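Local coordinates for protein S12 family peptidase (Streptomyces sp. 82F2, PDB 3WWX) that probably hydrolyses amide bonds with D-stereospecificity, as a serine amidohydrolase of peptidase family S12 related to the beta-lactamases, at residues 56-68 / 254-268. Sequence-based numbering, arbitrary orientation.
Sequences KTFTATVLLQLQA and LLQGRLLPKSALNEM
Thr57 presses CG2 tightly against Leu254 CD2 of helix 244-255, 3.5 Å away, while its hydroxyl is hydrogen-bonded to Gly286 and Tyr251. With Ala60, Thr61 and Leu64 it forms the hole that receives Met268 as a knob; the bend at chi3 carries the sulfur's methyl CE to 4.0 Å from Ala60 CB. Thr61 OG1 donates a hydrogen bond to Thr57 O (2.8 Å), which thereby accepts two bonds, the Thr61 N-H arriving from the opposite face; OG1 still touches Met268 CE and Leu254 CD1. Segment 56-68 belongs to the helical part of the beta-lactamase-like fold, opens with Lys56, the lysine of the Ser-X-X-Lys sequence characteristic of these serine enzymes, and crosses helix 262-268 at 140° with the axes 9.7 Å apart. Leu64 packs on both the loop and helix 262-268: CB meets Leu260 CD2 at 3.6 Å, and CD1 lies against Met268 CB. Gln65 reaches the connecting loop with an extended chain, NE2 donating to a lone pair of Leu259 O in the carbonyl plane (2.9 Å, 158°); its OE1 is held by Arg185. Gln67, CG anti to the backbone N, sends NE2 to Glu267 OE1 (2.9 Å) from above the carboxylate, the two planes 82° apart. Arg99 pairs with that same oxygen in a salt bridge, and a water joins Gln67 OE1 to Glu267 OE2. Ala68 CB rests on the ring of Pro261, the N-cap residue of helix 262-268.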
# COMPACT_ATOMS: atom_id res chain seq x y z
N LYS A 56 -0.46 3.49 -0.97
CA LYS A 56 0.57 4.47 -0.66
C LYS A 56 1.41 4.85 -1.88
O LYS A 56 1.84 5.98 -1.99
CB LYS A 56 1.48 3.97 0.45
CG LYS A 56 0.81 3.90 1.80
CD LYS A 56 1.82 3.60 2.90
CE LYS A 56 1.18 3.62 4.28
NZ LYS A 56 0.22 2.53 4.49
N THR A 57 1.70 3.90 -2.76
CA THR A 57 2.51 4.23 -3.93
C THR A 57 1.77 5.22 -4.83
O THR A 57 2.38 6.12 -5.41
CB THR A 57 2.89 2.98 -4.71
OG1 THR A 57 3.41 2.00 -3.83
CG2 THR A 57 3.93 3.33 -5.76
N PHE A 58 0.45 5.05 -4.95
CA PHE A 58 -0.36 5.98 -5.73
C PHE A 58 -0.32 7.37 -5.10
O PHE A 58 -0.12 8.38 -5.77
CB PHE A 58 -1.80 5.49 -5.85
CG PHE A 58 -1.94 4.25 -6.70
CD1 PHE A 58 -1.76 2.99 -6.15
CD2 PHE A 58 -2.27 4.34 -8.04
CE1 PHE A 58 -1.90 1.83 -6.91
CE2 PHE A 58 -2.40 3.17 -8.82
CZ PHE A 58 -2.23 1.93 -8.25
N THR A 59 -0.53 7.44 -3.80
CA THR A 59 -0.48 8.71 -3.08
C THR A 59 0.86 9.43 -3.26
O THR A 59 0.89 10.64 -3.56
CB THR A 59 -0.78 8.44 -1.60
OG1 THR A 59 -2.08 7.84 -1.52
CG2 THR A 59 -0.73 9.70 -0.76
N ALA A 60 1.96 8.69 -3.10
CA ALA A 60 3.29 9.28 -3.28
C ALA A 60 3.51 9.75 -4.71
O ALA A 60 4.11 10.81 -4.92
CB ALA A 60 4.37 8.30 -2.89
N THR A 61 3.04 8.99 -5.68
CA THR A 61 3.21 9.37 -7.09
C THR A 61 2.54 10.71 -7.36
O THR A 61 3.12 11.56 -8.02
CB THR A 61 2.64 8.28 -8.02
OG1 THR A 61 3.39 7.07 -7.84
CG2 THR A 61 2.76 8.70 -9.50
N VAL A 62 1.35 10.91 -6.84
CA VAL A 62 0.66 12.19 -7.04
C VAL A 62 1.48 13.33 -6.46
O VAL A 62 1.65 14.37 -7.11
CB VAL A 62 -0.74 12.17 -6.43
CG1 VAL A 62 -1.35 13.56 -6.41
CG2 VAL A 62 -1.62 11.20 -7.18
N LEU A 63 1.99 13.18 -5.25
CA LEU A 63 2.75 14.27 -4.64
C LEU A 63 4.03 14.54 -5.41
O LEU A 63 4.45 15.69 -5.51
CB LEU A 63 3.07 13.98 -3.18
CG LEU A 63 1.88 14.32 -2.30
CD1 LEU A 63 2.01 13.61 -0.98
CD2 LEU A 63 1.78 15.83 -2.09
N LEU A 64 4.66 13.50 -5.94
CA LEU A 64 5.85 13.72 -6.76
C LEU A 64 5.52 14.43 -8.08
O LEU A 64 6.31 15.26 -8.53
CB LEU A 64 6.58 12.39 -6.97
CG LEU A 64 7.36 11.94 -5.72
CD1 LEU A 64 7.58 10.43 -5.72
CD2 LEU A 64 8.70 12.67 -5.65
N GLN A 65 4.38 14.13 -8.68
CA GLN A 65 3.94 14.89 -9.83
C GLN A 65 3.70 16.35 -9.47
O GLN A 65 4.11 17.25 -10.20
CB GLN A 65 2.69 14.30 -10.46
CG GLN A 65 2.88 12.95 -11.13
CD GLN A 65 1.70 12.58 -11.97
OE1 GLN A 65 0.62 13.17 -11.86
NE2 GLN A 65 1.87 11.58 -12.84
N LEU A 66 3.03 16.59 -8.35
CA LEU A 66 2.75 17.97 -7.96
C LEU A 66 4.04 18.75 -7.73
O LEU A 66 4.13 19.93 -8.08
CB LEU A 66 1.85 18.02 -6.72
CG LEU A 66 0.43 17.47 -6.92
CD1 LEU A 66 -0.24 17.30 -5.56
CD2 LEU A 66 -0.39 18.39 -7.84
N GLN A 67 5.05 18.09 -7.17
CA GLN A 67 6.35 18.73 -6.98
C GLN A 67 6.99 19.03 -8.34
O GLN A 67 7.59 20.10 -8.52
CB GLN A 67 7.28 17.89 -6.10
CG GLN A 67 8.69 18.48 -6.02
CD GLN A 67 9.61 17.76 -5.08
OE1 GLN A 67 9.98 18.29 -4.02
NE2 GLN A 67 10.01 16.55 -5.46
N ALA A 68 6.89 18.09 -9.27
CA ALA A 68 7.44 18.26 -10.62
C ALA A 68 6.75 19.42 -11.35
O ALA A 68 7.35 20.02 -12.25
CB ALA A 68 7.28 17.00 -11.41
N LEU A 254 5.41 3.08 -13.57
CA LEU A 254 6.10 3.88 -12.59
C LEU A 254 7.62 3.73 -12.65
O LEU A 254 8.34 4.72 -12.77
CB LEU A 254 5.63 3.49 -11.19
CG LEU A 254 6.23 4.30 -10.03
CD1 LEU A 254 5.80 5.74 -10.09
CD2 LEU A 254 5.78 3.69 -8.70
N LEU A 255 8.11 2.51 -12.58
CA LEU A 255 9.56 2.29 -12.56
C LEU A 255 10.21 2.59 -13.91
O LEU A 255 11.40 2.90 -13.98
CB LEU A 255 9.92 0.88 -12.08
CG LEU A 255 10.03 0.71 -10.55
CD1 LEU A 255 11.16 1.54 -9.97
CD2 LEU A 255 8.72 1.03 -9.85
N GLN A 256 9.42 2.54 -14.97
CA GLN A 256 9.88 2.94 -16.30
C GLN A 256 9.96 4.46 -16.48
O GLN A 256 10.47 4.92 -17.51
CB GLN A 256 8.96 2.37 -17.38
CG GLN A 256 9.09 0.87 -17.57
CD GLN A 256 7.96 0.26 -18.37
OE1 GLN A 256 7.20 0.96 -19.02
NE2 GLN A 256 7.85 -1.06 -18.33
N GLY A 257 9.45 5.22 -15.53
CA GLY A 257 9.48 6.67 -15.61
C GLY A 257 8.35 7.29 -16.40
O GLY A 257 8.42 8.48 -16.77
N ARG A 258 7.29 6.54 -16.66
CA ARG A 258 6.21 7.08 -17.48
C ARG A 258 5.27 8.01 -16.73
O ARG A 258 4.45 8.69 -17.36
CB ARG A 258 5.41 5.96 -18.15
CG ARG A 258 6.30 4.98 -18.85
CD ARG A 258 5.62 4.31 -20.02
NE ARG A 258 6.44 3.20 -20.50
CZ ARG A 258 6.45 2.73 -21.74
NH1 ARG A 258 5.72 3.29 -22.69
NH2 ARG A 258 7.21 1.69 -22.01
N LEU A 259 5.36 8.05 -15.40
CA LEU A 259 4.50 8.89 -14.58
C LEU A 259 5.24 10.03 -13.91
O LEU A 259 4.62 10.90 -13.30
CB LEU A 259 3.85 8.02 -13.48
CG LEU A 259 2.87 6.97 -13.97
CD1 LEU A 259 2.46 6.00 -12.85
CD2 LEU A 259 1.64 7.65 -14.52
N LEU A 260 6.56 10.01 -13.98
CA LEU A 260 7.40 10.96 -13.24
C LEU A 260 8.63 11.31 -14.05
O LEU A 260 9.22 10.44 -14.69
CB LEU A 260 7.88 10.37 -11.92
CG LEU A 260 6.83 10.04 -10.86
CD1 LEU A 260 7.48 9.35 -9.69
CD2 LEU A 260 6.11 11.30 -10.39
N PRO A 261 9.06 12.58 -14.00
CA PRO A 261 10.37 12.88 -14.59
C PRO A 261 11.51 12.25 -13.79
O PRO A 261 11.33 11.77 -12.66
CB PRO A 261 10.43 14.41 -14.56
CG PRO A 261 9.53 14.80 -13.45
CD PRO A 261 8.45 13.75 -13.35
N LYS A 262 12.70 12.26 -14.39
CA LYS A 262 13.87 11.60 -13.81
C LYS A 262 14.13 12.02 -12.37
O LYS A 262 14.42 11.18 -11.53
CB LYS A 262 15.12 11.93 -14.65
CG LYS A 262 16.47 11.60 -13.97
CD LYS A 262 17.58 12.60 -14.31
CE LYS A 262 18.00 12.50 -15.77
NZ LYS A 262 19.23 13.31 -16.07
N SER A 263 14.09 13.32 -12.10
CA SER A 263 14.45 13.81 -10.78
C SER A 263 13.46 13.26 -9.76
O SER A 263 13.83 12.90 -8.66
CB SER A 263 14.45 15.34 -10.72
OG SER A 263 13.19 15.86 -11.11
N ALA A 264 12.19 13.23 -10.16
CA ALA A 264 11.13 12.76 -9.26
C ALA A 264 11.26 11.27 -8.98
O ALA A 264 11.17 10.83 -7.82
CB ALA A 264 9.80 13.08 -9.83
N LEU A 265 11.46 10.46 -10.01
CA LEU A 265 11.66 9.04 -9.78
C LEU A 265 12.92 8.77 -8.97
O LEU A 265 13.00 7.84 -8.17
CB LEU A 265 11.69 8.27 -11.10
CG LEU A 265 11.72 6.74 -11.02
CD1 LEU A 265 10.57 6.19 -10.19
CD2 LEU A 265 11.67 6.16 -12.40
N ASN A 266 13.94 9.60 -9.16
CA ASN A 266 15.15 9.47 -8.35
C ASN A 266 14.87 9.71 -6.86
O ASN A 266 15.39 9.00 -6.00
CB ASN A 266 16.20 10.49 -8.80
CG ASN A 266 17.48 10.36 -8.01
OD1 ASN A 266 18.13 9.31 -8.02
ND2 ASN A 266 17.84 11.43 -7.31
N GLU A 267 14.06 10.72 -6.55
CA GLU A 267 13.66 10.98 -5.17
C GLU A 267 12.86 9.80 -4.63
O GLU A 267 13.06 9.38 -3.50
CB GLU A 267 12.86 12.27 -5.07
CG GLU A 267 13.75 13.52 -5.24
CD GLU A 267 13.05 14.85 -5.00
OE1 GLU A 267 12.04 14.89 -4.27
OE2 GLU A 267 13.52 15.88 -5.54
N MET A 268 11.97 9.26 -5.45
CA MET A 268 11.12 8.16 -5.02
C MET A 268 11.93 6.94 -4.66
O MET A 268 11.58 6.21 -3.73
CB MET A 268 10.13 7.79 -6.11
CG MET A 268 9.01 6.89 -5.61
SD MET A 268 7.82 6.54 -6.91
CE MET A 268 6.31 6.58 -5.95
O HOH W 1 12.67 18.32 -3.66